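Local coordinates for protein apical membrane antigen 1, soluble form (Toxoplasma gondii, PDB 2Y8R) that takes part in host cell invasion by the parasite as the surface component of the moving junction, a complex that also contains rhoptry neck proteins including RON2, at residues 18-23 with 373-378; 45-50 with 153-158; 79-84 with 167-172; 83-88 with 95-100. The protein carries 1 engineered substitution. All blocks are in the same frame, centred on the assembly; numbering follows the deposited sequence.

Contact 1. Residues 18-23 with 373-378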
loop_
_atom_site.group_PDB
_atom_site.type_symbol
_atom_site.label_atom_id
_atom_site.label_comp_id
_atom_site.label_asym_id
_atom_site.label_seq_id
_atom_site.Cartn_x
_atom_site.Cartn_y
_atom_site.Cartn_z
ATOM N N VAL A 18 23.094 0.153 -12.231
ATOM C CA VAL A 18 22.885 0.563 -10.846
ATOM C C VAL A 18 21.625 1.412 -10.721
ATOM O O VAL A 18 20.765 1.126 -9.901
ATOM C CB VAL A 18 24.136 1.281 -10.273
ATOM C CG1 VAL A 18 23.753 2.326 -9.224
ATOM C CG2 VAL A 18 25.090 0.237 -9.698
ATOM N N GLU A 19 21.504 2.422 -11.571
ATOM C CA GLU A 19 20.340 3.281 -11.596
ATOM C C GLU A 19 19.037 2.495 -11.790
ATOM O O GLU A 19 18.016 2.832 -11.195
ATOM C CB GLU A 19 20.501 4.296 -12.719
ATOM C CG GLU A 19 20.327 5.769 -12.299
ATOM C CD GLU A 19 20.583 6.711 -13.467
ATOM O OE1 GLU A 19 21.674 6.564 -14.095
ATOM O OE2 GLU A 19 19.690 7.566 -13.765
ATOM N N MET A 20 19.070 1.463 -12.628
ATOM C CA MET A 20 17.889 0.653 -12.888
ATOM C C MET A 20 17.569 -0.200 -11.691
ATOM O O MET A 20 16.440 -0.178 -11.177
ATOM C CB MET A 20 18.095 -0.252 -14.090
ATOM C CG MET A 20 18.041 0.483 -15.407
ATOM S SD MET A 20 16.377 0.971 -15.839
ATOM C CE MET A 20 16.672 1.309 -17.575
ATOM N N LYS A 21 18.576 -0.944 -11.248
ATOM C CA LYS A 21 18.449 -1.743 -10.049
ATOM C C LYS A 21 17.779 -1.001 -8.897
ATOM O O LYS A 21 16.760 -1.472 -8.366
ATOM C CB LYS A 21 19.797 -2.288 -9.608
ATOM C CG LYS A 21 20.145 -3.579 -10.304
ATOM C CD LYS A 21 21.443 -4.126 -9.789
ATOM C CE LYS A 21 22.324 -4.606 -10.921
ATOM N NZ LYS A 21 23.254 -5.637 -10.386
ATOM N N THR A 22 18.326 0.163 -8.532
ATOM C CA THR A 22 17.858 0.867 -7.334
ATOM C C THR A 22 16.405 1.289 -7.526
ATOM O O THR A 22 15.642 1.341 -6.575
ATOM C CB THR A 22 18.825 2.046 -6.926
ATOM O OG1 THR A 22 18.239 2.823 -5.881
ATOM C CG2 THR A 22 19.092 2.966 -8.086
ATOM N N PHE A 23 16.046 1.530 -8.790
ATOM C CA PHE A 23 14.698 1.889 -9.225
ATOM C C PHE A 23 13.712 0.685 -9.254
ATOM O O PHE A 23 12.581 0.789 -8.807
ATOM C CB PHE A 23 14.770 2.547 -10.620
ATOM C CG PHE A 23 13.418 2.753 -11.264
ATOM C CD1 PHE A 23 12.795 1.719 -11.962
ATOM C CD2 PHE A 23 12.745 3.964 -11.138
ATOM C CE1 PHE A 23 11.532 1.915 -12.536
ATOM C CE2 PHE A 23 11.472 4.157 -11.699
ATOM C CZ PHE A 23 10.874 3.140 -12.400
ATOM N N THR A 373 15.433 9.407 -12.799
ATOM C CA THR A 373 15.661 9.692 -14.202
ATOM C C THR A 373 16.002 8.367 -14.847
ATOM O O THR A 373 16.471 8.297 -15.988
ATOM C CB THR A 373 16.793 10.718 -14.405
ATOM O OG1 THR A 373 18.051 10.130 -14.051
ATOM C CG2 THR A 373 16.536 11.964 -13.566
ATOM N N ALA A 374 15.710 7.315 -14.089
ATOM C CA ALA A 374 16.100 5.950 -14.426
ATOM C C ALA A 374 15.524 5.512 -15.768
ATOM O O ALA A 374 16.120 4.676 -16.462
ATOM C CB ALA A 374 15.691 5.013 -13.318
ATOM N N LEU A 375 14.391 6.117 -16.138
ATOM C CA LEU A 375 13.775 5.836 -17.434
ATOM C C LEU A 375 13.896 6.962 -18.463
ATOM O O LEU A 375 13.243 6.929 -19.493
ATOM C CB LEU A 375 12.317 5.379 -17.298
ATOM C CG LEU A 375 12.007 4.427 -16.158
ATOM C CD1 LEU A 375 10.511 4.106 -16.133
ATOM C CD2 LEU A 375 12.863 3.162 -16.255
ATOM N N GLN A 376 14.745 7.946 -18.220
ATOM C CA GLN A 376 14.998 8.905 -19.281
ATOM C C GLN A 376 16.223 8.476 -20.096
ATOM O O GLN A 376 17.144 7.834 -19.575
ATOM C CB GLN A 376 15.095 10.320 -18.747
ATOM C CG GLN A 376 13.964 10.659 -17.795
ATOM C CD GLN A 376 14.004 12.109 -17.323
ATOM O OE1 GLN A 376 13.585 13.036 -18.032
ATOM N NE2 GLN A 376 14.510 12.309 -16.123
ATOM N N CYS A 377 16.214 8.821 -21.383
ATOM C CA CYS A 377 17.234 8.381 -22.307
ATOM C C CYS A 377 17.215 9.266 -23.531
ATOM O O CYS A 377 16.253 9.991 -23.778
ATOM C CB CYS A 377 16.923 6.951 -22.761
ATOM S SG CYS A 377 15.275 6.820 -23.504
ATOM N N THR A 378 18.292 9.178 -24.304
ATOM C CA THR A 378 18.294 9.609 -25.699
ATOM C C THR A 378 18.569 8.373 -26.548
ATOM O O THR A 378 19.182 7.422 -26.065
ATOM C CB THR A 378 19.394 10.621 -25.973
ATOM O OG1 THR A 378 20.611 10.147 -25.387
ATOM C CG2 THR A 378 19.044 11.951 -25.379
#
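Phe23, on the helix near the start of domain I, meets Leu375, in a loop of domain III, in the apolar half of this contact. Having CG anti to the backbone N (chi1 171°), Phe23 swings its ring out from the helix toward the loop. Both methyls of Leu375 use that ring: CD2 lies over one face, displaced toward the rim, while CD1 comes up to the far end, 3.9 Å from Phe23 CZ. The two side chains cross at about a right angle. Nearer the helix, the methyl of Ala374 fills the angle at the root of the ring, with its CB 3.8 Å from Phe23 CB. It rests equally close to the helix backbone, 3.8 Å from Glu19 O. Met20 adds a third apolar contact. Its chain is bent at chi2 (-73°), and SD reaches Leu375 CD2 at 4.2 Å while CE lies 3.6 Å from Ala374 O.

The polar part is slight. Thr373 OG1 and Glu19 OE2 are 3.1 Å apart, a weak hydrogen bond at best, since the hydroxyl proton has another acceptor within reach. The loop has its own brace: a type I turn from Thr373 to Gln376, closed by Gln376 N on Thr373 O at 2.8 Å, presents Ala374 and Leu375 to the helix.

Beyond the pair, Met20 also touches Ile406 of domain III, and Phe23 and Leu375 both touch Leu336 of domain II. Helix 18-24 thus packs on a loop that the Cys377–Cys401 disulfide ties to the domain III hairpin, a meeting point of all three AMA1 ectodomain regions.

Contact 2. Residues 45-50 with 153-158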
loop_
_atom_site.group_PDB
_atom_site.type_symbol
_atom_site.label_atom_id
_atom_site.label_comp_id
_atom_site.label_asym_id
_atom_site.label_seq_id
_atom_site.Cartn_x
_atom_site.Cartn_y
_atom_site.Cartn_z
ATOM N N LYS A 45 4.574 -6.633 20.539
ATOM C CA LYS A 45 4.936 -5.644 21.546
ATOM C C LYS A 45 4.094 -5.960 22.752
ATOM O O LYS A 45 2.891 -6.278 22.629
ATOM C CB LYS A 45 4.625 -4.221 21.074
ATOM C CG LYS A 45 5.469 -3.127 21.750
ATOM C CD LYS A 45 6.540 -2.557 20.775
ATOM C CE LYS A 45 7.550 -3.604 20.266
ATOM N NZ LYS A 45 8.046 -3.252 18.885
ATOM N N GLU A 46 4.743 -5.895 23.907
ATOM C CA GLU A 46 4.096 -6.170 25.194
ATOM C C GLU A 46 3.627 -4.890 25.856
ATOM O O GLU A 46 4.356 -3.893 25.897
ATOM C CB GLU A 46 5.019 -6.963 26.140
ATOM C CG GLU A 46 4.297 -7.622 27.314
ATOM C CD GLU A 46 5.229 -8.018 28.443
ATOM O OE1 GLU A 46 5.694 -7.113 29.172
ATOM O OE2 GLU A 46 5.495 -9.229 28.608
ATOM N N VAL A 47 2.401 -4.926 26.353
ATOM C CA VAL A 47 1.805 -3.805 27.067
ATOM C C VAL A 47 1.069 -4.391 28.263
ATOM O O VAL A 47 0.322 -5.364 28.112
ATOM C CB VAL A 47 0.854 -2.953 26.150
ATOM C CG1 VAL A 47 0.224 -1.819 26.928
ATOM C CG2 VAL A 47 1.611 -2.383 24.912
ATOM N N ASP A 48 1.315 -3.833 29.454
ATOM C CA ASP A 48 0.725 -4.335 30.708
ATOM C C ASP A 48 0.850 -5.850 30.875
ATOM O O ASP A 48 -0.023 -6.497 31.464
ATOM C CB ASP A 48 -0.746 -3.911 30.815
ATOM C CG ASP A 48 -0.909 -2.416 31.089
ATOM O OD1 ASP A 48 0.094 -1.789 31.518
ATOM O OD2 ASP A 48 -2.025 -1.868 30.884
ATOM N N GLY A 49 1.916 -6.415 30.322
ATOM C CA GLY A 49 2.246 -7.817 30.537
ATOM C C GLY A 49 1.635 -8.818 29.564
ATOM O O GLY A 49 1.799 -10.034 29.738
ATOM N N THR A 50 0.929 -8.314 28.551
ATOM C CA THR A 50 0.312 -9.150 27.521
ATOM C C THR A 50 0.972 -8.773 26.201
ATOM O O THR A 50 1.414 -7.628 26.035
ATOM C CB THR A 50 -1.232 -8.972 27.502
ATOM O OG1 THR A 50 -1.790 -9.507 28.716
ATOM C CG2 THR A 50 -1.880 -9.670 26.318
ATOM N N THR A 153 3.223 3.378 27.842
ATOM C CA THR A 153 3.736 2.253 27.015
ATOM C C THR A 153 4.622 2.465 25.795
ATOM O O THR A 153 4.798 3.573 25.278
ATOM C CB THR A 153 2.628 1.259 26.589
ATOM O OG1 THR A 153 1.704 1.905 25.695
ATOM C CG2 THR A 153 1.921 0.702 27.827
ATOM N N LYS A 154 5.153 1.324 25.350
ATOM C CA LYS A 154 6.111 1.237 24.263
ATOM C C LYS A 154 5.432 0.816 22.941
ATOM O O LYS A 154 6.127 0.489 21.984
ATOM C CB LYS A 154 7.225 0.258 24.676
ATOM C CG LYS A 154 8.258 -0.179 23.588
ATOM C CD LYS A 154 9.623 0.521 23.736
ATOM C CE LYS A 154 9.753 1.754 22.808
ATOM N NZ LYS A 154 10.237 1.413 21.417
ATOM N N TYR A 155 4.095 0.838 22.885
ATOM C CA TYR A 155 3.335 0.424 21.670
ATOM C C TYR A 155 3.291 1.603 20.726
ATOM O O TYR A 155 3.141 2.731 21.159
ATOM C CB TYR A 155 1.880 0.007 22.027
ATOM C CG TYR A 155 1.109 -0.714 20.936
ATOM C CD1 TYR A 155 0.339 -0.008 19.991
ATOM C CD2 TYR A 155 1.130 -2.112 20.859
ATOM C CE1 TYR A 155 -0.380 -0.679 18.998
ATOM C CE2 TYR A 155 0.434 -2.787 19.867
ATOM C CZ TYR A 155 -0.315 -2.070 18.934
ATOM O OH TYR A 155 -0.987 -2.768 17.949
ATOM N N ARG A 156 3.426 1.334 19.438
ATOM C CA ARG A 156 3.383 2.369 18.423
ATOM C C ARG A 156 2.163 2.210 17.549
ATOM O O ARG A 156 2.065 1.224 16.845
ATOM C CB ARG A 156 4.651 2.301 17.604
ATOM C CG ARG A 156 5.761 3.101 18.231
ATOM C CD ARG A 156 7.059 3.090 17.427
ATOM N NE ARG A 156 8.023 4.011 18.054
ATOM C CZ ARG A 156 9.122 3.647 18.709
ATOM N NH1 ARG A 156 9.444 2.369 18.821
ATOM N NH2 ARG A 156 9.905 4.578 19.239
ATOM N N TYR A 157 1.213 3.151 17.655
ATOM C CA TYR A 157 -0.048 3.144 16.900
ATOM C C TYR A 157 0.214 3.406 15.426
ATOM O O TYR A 157 1.201 4.074 15.089
ATOM C CB TYR A 157 -0.978 4.247 17.373
ATOM C CG TYR A 157 -1.344 4.207 18.822
ATOM C CD1 TYR A 157 -2.335 3.336 19.273
ATOM C CD2 TYR A 157 -0.734 5.048 19.748
ATOM C CE1 TYR A 157 -2.714 3.287 20.600
ATOM C CE2 TYR A 157 -1.100 4.991 21.115
ATOM C CZ TYR A 157 -2.102 4.104 21.513
ATOM O OH TYR A 157 -2.513 3.988 22.813
ATOM N N PRO A 158 -0.650 2.871 14.539
ATOM C CA PRO A 158 -0.568 3.185 13.141
ATOM C C PRO A 158 -1.306 4.460 12.960
ATOM O O PRO A 158 -2.049 4.848 13.833
ATOM C CB PRO A 158 -1.356 2.040 12.492
ATOM C CG PRO A 158 -2.397 1.707 13.478
ATOM C CD PRO A 158 -1.632 1.790 14.787
#
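Lys45 lays the carbon part of its chain against a backbone carbonyl, its CD only 3.3 Å from Lys154 O, in a contact that has no hydrogen bond across it. The first segment is the turn end of a β-hairpin, strands 43-47 and 50-54 of domain I, closed by a type I' turn from Val47 to Thr50. Val47 and Thr50 pair with each other through both backbone bonds, and Gly49 sits in the turn at positive phi. No backbone bond crosses to the 153-158 loop, and the hairpin meets it through side chains.

Lys45 and Val47, two residues apart, face that loop together. CG of Lys45 stands anti to the backbone N (chi1 -156°), and the bends at chi2 and chi3 fold the chain over the Lys154 carbonyl; CD also comes within 4.1 Å of Lys154 CG. Beyond it, Lys45 NZ forms a salt bridge with Glu54 on the partner strand, whose carboxylate also takes Arg156 N, so Glu54 ties the two segments together.

Val47 lies beside Thr153, though the fit of their methyls there is doubtful, and sets CG2 against Tyr155, the two side chains crossing at about a right angle. The Tyr155 ring is fixed elsewhere: its OH bonds to Ser174 OG and to Arg53 O, and the ring stacks with Trp296 of domain II. In AMA1 a domain II loop covers the hydrophobic groove of domain I that receives RON2, and the Trp296 stack is consistent with that resting state. At the hairpin side of Tyr155, Val47 CG2 lies 3.8 Å from CB, and Lys45 CB lies 4.1 Å from CD2.

Contact 3. Residues 79-84 with 167-172. Engineered in segment 167-172: Ala172 (natural residue Tyr).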
loop_
_atom_site.group_PDB
_atom_site.type_symbol
_atom_site.label_atom_id
_atom_site.label_comp_id
_atom_site.label_asym_id
_atom_site.label_seq_id
_atom_site.Cartn_x
_atom_site.Cartn_y
_atom_site.Cartn_z
ATOM N N ASN A 79 -17.464 5.886 10.326
ATOM C CA ASN A 79 -16.252 6.559 9.840
ATOM C C ASN A 79 -15.143 6.238 10.839
ATOM O O ASN A 79 -15.273 6.598 12.016
ATOM C CB ASN A 79 -16.488 8.067 9.831
ATOM C CG ASN A 79 -15.332 8.863 9.215
ATOM O OD1 ASN A 79 -14.172 8.486 9.262
ATOM N ND2 ASN A 79 -15.674 9.983 8.629
ATOM N N PHE A 80 -14.067 5.569 10.412
ATOM C CA PHE A 80 -13.030 5.133 11.365
ATOM C C PHE A 80 -12.144 6.324 11.915
ATOM O O PHE A 80 -11.311 6.098 12.782
ATOM C CB PHE A 80 -12.135 4.039 10.753
ATOM C CG PHE A 80 -11.187 4.553 9.681
ATOM C CD1 PHE A 80 -11.650 5.378 8.644
ATOM C CD2 PHE A 80 -9.831 4.252 9.733
ATOM C CE1 PHE A 80 -10.809 5.846 7.670
ATOM C CE2 PHE A 80 -8.977 4.716 8.765
ATOM C CZ PHE A 80 -9.477 5.535 7.717
ATOM N N LEU A 81 -12.329 7.552 11.390
ATOM C CA LEU A 81 -11.554 8.741 11.824
ATOM C C LEU A 81 -12.287 9.465 12.947
ATOM O O LEU A 81 -11.738 10.366 13.548
ATOM C CB LEU A 81 -11.232 9.695 10.655
ATOM C CG LEU A 81 -10.561 9.073 9.400
ATOM C CD1 LEU A 81 -10.359 10.076 8.264
ATOM C CD2 LEU A 81 -9.211 8.391 9.722
ATOM N N GLU A 82 -13.525 9.043 13.244
ATOM C CA GLU A 82 -14.150 9.457 14.525
ATOM C C GLU A 82 -13.401 8.864 15.748
ATOM O O GLU A 82 -12.629 7.897 15.649
ATOM C CB GLU A 82 -15.674 9.145 14.585
ATOM C CG GLU A 82 -16.669 9.986 13.647
ATOM C CD GLU A 82 -16.576 11.538 13.749
ATOM O OE1 GLU A 82 -16.926 12.151 14.781
ATOM O OE2 GLU A 82 -16.196 12.171 12.745
ATOM N N ASP A 83 -13.594 9.466 16.907
ATOM C CA ASP A 83 -12.829 9.070 18.094
ATOM C C ASP A 83 -13.201 7.667 18.517
ATOM O O ASP A 83 -14.341 7.275 18.326
ATOM C CB ASP A 83 -13.165 9.998 19.257
ATOM C CG ASP A 83 -12.491 11.349 19.158
ATOM O OD1 ASP A 83 -11.760 11.633 18.165
ATOM O OD2 ASP A 83 -12.700 12.126 20.109
ATOM N N VAL A 84 -12.253 6.936 19.114
ATOM C CA VAL A 84 -12.615 5.803 19.942
ATOM C C VAL A 84 -13.665 6.295 20.912
ATOM O O VAL A 84 -13.569 7.414 21.439
ATOM C CB VAL A 84 -11.470 5.208 20.776
ATOM C CG1 VAL A 84 -10.429 4.580 19.896
ATOM C CG2 VAL A 84 -10.847 6.237 21.681
ATOM N N LEU A 167 -4.620 17.186 8.422
ATOM C CA LEU A 167 -4.645 16.720 9.784
ATOM C C LEU A 167 -4.015 15.326 9.862
ATOM O O LEU A 167 -4.288 14.438 9.026
ATOM C CB LEU A 167 -6.082 16.622 10.286
ATOM C CG LEU A 167 -6.989 17.846 10.230
ATOM C CD1 LEU A 167 -8.489 17.396 10.384
ATOM C CD2 LEU A 167 -6.574 18.802 11.315
ATOM N N CYS A 168 -3.217 15.118 10.895
ATOM C CA CYS A 168 -2.524 13.858 11.057
ATOM C C CYS A 168 -3.238 13.036 12.117
ATOM O O CYS A 168 -3.326 13.483 13.268
ATOM C CB CYS A 168 -1.065 14.117 11.446
ATOM S SG CYS A 168 -0.129 12.630 11.760
ATOM N N HIS A 169 -3.737 11.853 11.745
ATOM C CA HIS A 169 -4.474 11.012 12.713
ATOM C C HIS A 169 -3.637 9.911 13.343
ATOM O O HIS A 169 -2.964 9.175 12.646
ATOM C CB HIS A 169 -5.702 10.381 12.080
ATOM C CG HIS A 169 -6.809 11.339 11.793
ATOM N ND1 HIS A 169 -7.946 11.417 12.570
ATOM C CD2 HIS A 169 -6.967 12.239 10.798
ATOM C CE1 HIS A 169 -8.757 12.326 12.064
ATOM N NE2 HIS A 169 -8.182 12.850 10.994
ATOM N N ILE A 170 -3.681 9.790 14.663
ATOM C CA ILE A 170 -3.045 8.655 15.330
ATOM C C ILE A 170 -4.173 7.673 15.671
ATOM O O ILE A 170 -5.202 8.064 16.249
ATOM C CB ILE A 170 -2.241 9.102 16.561
ATOM C CG1 ILE A 170 -1.199 10.158 16.150
ATOM C CG2 ILE A 170 -1.503 7.949 17.204
ATOM C CD1 ILE A 170 -0.209 9.731 15.067
ATOM N N LEU A 171 -4.031 6.412 15.268
ATOM C CA LEU A 171 -5.173 5.477 15.442
ATOM C C LEU A 171 -5.056 4.591 16.688
ATOM O O LEU A 171 -4.212 3.703 16.767
ATOM C CB LEU A 171 -5.413 4.655 14.191
ATOM C CG LEU A 171 -5.764 5.344 12.861
ATOM C CD1 LEU A 171 -5.832 4.295 11.766
ATOM C CD2 LEU A 171 -7.053 6.181 12.878
ATOM N N ALA A 172 -5.893 4.839 17.681
ATOM C CA ALA A 172 -5.813 4.028 18.888
ATOM C C ALA A 172 -6.051 2.553 18.574
ATOM O O ALA A 172 -5.439 1.698 19.212
ATOM C CB ALA A 172 -6.746 4.538 19.950
#
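Leu81 reaches from a loop of domain I toward His169, which stands on strand 167-170 of the five-stranded antiparallel sheet in this PAN-type domain. Leu81 CB begins the contact, 3.9 Å from His169 CE1, the same ring atom that lies 3.9 Å from Leu81 O. CG is anti to the carbonyl carbon (chi1 -52°), which turns the fork of the leucine inward, between two rings. The CD2 methyl lies between them: it sits above one face of the Phe80 ring near the rim, with a face of the His169 imidazole on its other side, and it comes 4.4 Å from Leu171 CD2. Phe80 CE2 has the same 4.4 Å spacing to Leu171 CD1. The turn carrying these groups is an Asx turn, in which Leu81 N donates to Asn79 OD1 at 3.0 Å with an angle of 162° at the hydrogen.

His169 ND1 is bonded to Asn102 OD1, which orients the imidazole. Phe80, Leu81 and Leu171 all touch Val160 on the neighbouring strand, so the loop lies over this face of the sheet. Farther along, the engineered Ala172 (tyrosine in nature) also touches Trp295 of domain II; Ala172 CB meets Val84 CG1 at 3.7 Å.

Contact 4. Residues 83-88 with 95-100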
loop_
_atom_site.group_PDB
_atom_site.type_symbol
_atom_site.label_atom_id
_atom_site.label_comp_id
_atom_site.label_asym_id
_atom_site.label_seq_id
_atom_site.Cartn_x
_atom_site.Cartn_y
_atom_site.Cartn_z
ATOM N N ASP A 83 -13.594 9.466 16.907
ATOM C CA ASP A 83 -12.829 9.070 18.094
ATOM C C ASP A 83 -13.201 7.667 18.517
ATOM O O ASP A 83 -14.341 7.275 18.326
ATOM C CB ASP A 83 -13.165 9.998 19.257
ATOM C CG ASP A 83 -12.491 11.349 19.158
ATOM O OD1 ASP A 83 -11.760 11.633 18.165
ATOM O OD2 ASP A 83 -12.700 12.126 20.109
ATOM N N VAL A 84 -12.253 6.936 19.114
ATOM C CA VAL A 84 -12.615 5.803 19.942
ATOM C C VAL A 84 -13.665 6.295 20.912
ATOM O O VAL A 84 -13.569 7.414 21.439
ATOM C CB VAL A 84 -11.470 5.208 20.776
ATOM C CG1 VAL A 84 -10.429 4.580 19.896
ATOM C CG2 VAL A 84 -10.847 6.237 21.681
ATOM N N PRO A 85 -14.682 5.477 21.140
ATOM C CA PRO A 85 -15.664 5.854 22.109
ATOM C C PRO A 85 -15.159 5.929 23.553
ATOM O O PRO A 85 -14.176 5.321 23.967
ATOM C CB PRO A 85 -16.694 4.727 22.000
ATOM C CG PRO A 85 -15.931 3.607 21.547
ATOM C CD PRO A 85 -15.011 4.193 20.524
ATOM N N THR A 86 -15.930 6.676 24.288
ATOM C CA THR A 86 -15.803 6.895 25.667
ATOM C C THR A 86 -16.685 5.795 26.306
ATOM O O THR A 86 -17.612 5.286 25.664
ATOM C CB THR A 86 -16.379 8.308 25.836
ATOM O OG1 THR A 86 -15.395 9.199 26.336
ATOM C CG2 THR A 86 -17.562 8.340 26.665
ATOM N N GLU A 87 -16.377 5.388 27.534
ATOM C CA GLU A 87 -17.282 4.532 28.324
ATOM C C GLU A 87 -18.736 5.033 28.356
ATOM O O GLU A 87 -19.677 4.257 28.103
ATOM C CB GLU A 87 -16.792 4.436 29.772
ATOM C CG GLU A 87 -16.294 3.074 30.128
ATOM C CD GLU A 87 -15.452 3.066 31.391
ATOM O OE1 GLU A 87 -14.563 3.957 31.531
ATOM O OE2 GLU A 87 -15.668 2.160 32.228
ATOM N N LYS A 88 -18.907 6.317 28.700
ATOM C CA LYS A 88 -20.215 6.946 28.716
ATOM C C LYS A 88 -20.934 6.805 27.374
ATOM O O LYS A 88 -22.122 6.502 27.341
ATOM C CB LYS A 88 -20.101 8.420 29.108
ATOM C CG LYS A 88 -21.408 9.052 29.573
ATOM C CD LYS A 88 -21.145 10.478 30.003
ATOM C CE LYS A 88 -22.334 11.124 30.687
ATOM N NZ LYS A 88 -22.768 12.297 29.906
ATOM N N ASN A 95 -24.763 -2.105 22.619
ATOM C CA ASN A 95 -24.081 -2.833 21.547
ATOM C C ASN A 95 -24.616 -2.514 20.112
ATOM O O ASN A 95 -25.836 -2.412 19.913
ATOM C CB ASN A 95 -24.144 -4.332 21.833
ATOM C CG ASN A 95 -23.339 -4.718 23.055
ATOM O OD1 ASN A 95 -23.585 -5.757 23.669
ATOM N ND2 ASN A 95 -22.361 -3.891 23.408
ATOM N N PRO A 96 -23.714 -2.353 19.116
ATOM C CA PRO A 96 -22.255 -2.412 19.145
ATOM C C PRO A 96 -21.664 -1.029 19.409
ATOM O O PRO A 96 -22.400 -0.055 19.477
ATOM C CB PRO A 96 -21.919 -2.859 17.720
ATOM C CG PRO A 96 -22.890 -2.168 16.915
ATOM C CD PRO A 96 -24.186 -2.098 17.749
ATOM N N LEU A 97 -20.348 -0.964 19.543
ATOM C CA LEU A 97 -19.607 0.248 19.974
ATOM C C LEU A 97 -19.837 1.422 19.045
ATOM O O LEU A 97 -19.642 1.298 17.842
ATOM C CB LEU A 97 -18.128 -0.076 19.876
ATOM C CG LEU A 97 -17.151 -0.266 21.020
ATOM C CD1 LEU A 97 -17.811 -0.588 22.354
ATOM C CD2 LEU A 97 -16.159 -1.346 20.620
ATOM N N PRO A 98 -20.209 2.583 19.572
ATOM C CA PRO A 98 -20.167 3.671 18.598
ATOM C C PRO A 98 -18.720 4.092 18.282
ATOM O O PRO A 98 -17.772 3.591 18.878
ATOM C CB PRO A 98 -20.889 4.806 19.330
ATOM C CG PRO A 98 -20.606 4.573 20.780
ATOM C CD PRO A 98 -20.393 3.073 20.954
ATOM N N GLY A 99 -18.541 4.997 17.338
ATOM C CA GLY A 99 -17.291 5.703 17.274
ATOM C C GLY A 99 -16.424 5.136 16.203
ATOM O O GLY A 99 -16.858 4.253 15.464
ATOM N N GLY A 100 -15.197 5.677 16.123
ATOM C CA GLY A 100 -14.218 5.309 15.107
ATOM C C GLY A 100 -12.994 4.765 15.779
ATOM O O GLY A 100 -13.013 4.459 16.969
#
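Asp83 opens the pairing with Gly100, the point where the chain, after running out through helix 87-93, returns alongside its own entry. In this part of domain I the chain before the helix and the chain after it are joined by a backbone hydrogen bond: Asp83 O accepts from Gly100 N at 2.9 Å. The bond is nearly straight at the hydrogen (165°), although the N-H comes in from above the carbonyl plane. The Asp83 side chain points away from the returning loop at CB, and OD1 takes Arg112 in a salt bridge and Asn102 in a hydrogen bond. Gly99, at the positive phi of 101°, brings its CA to 3.5 Å from Asp83 O.

Val84 follows with a CA-H···O contact, its CA 3.3 Å from Gly100 O, and its backbone is hydrogen-bonded to Asn102. Pro85 then carries most of the side-chain packing. Its CB lies 4.1 Å from Pro98 CG, and its CG lies 4.1 Å from Leu97 CG. Both Leu97 and Pro98 also touch Tyr90 of the helix. Thr86 is the N-cap residue; its backbone N goes to Glu89 OE1 within the helix. The Pro85 ring also runs close to a carbonyl, its CG 3.2 Å from Pro98 O.

How the contacts relate
Contacts 2, 3 and 4 form a cluster in domain I, while contact 1 lies far off at the junction with domain III, its centre about 39 Å from that of contact 3 and about 50 Å from that of contact 4. Contacts 3 and 4 share Asp83 and Val84, with centres about 12 Å apart. Contacts 2 and 3 join through the sheet: Pro158 O and Leu171 N, 2.9 Å apart, make a probable hydrogen bond. Trp296 of domain II reaches both, and Trp295 touches Ala172 of contact 3, consistent with a groove for RON2 covered by the domain II loop. The Met20 side chain of contact 1 is about 12 Å from the glycan.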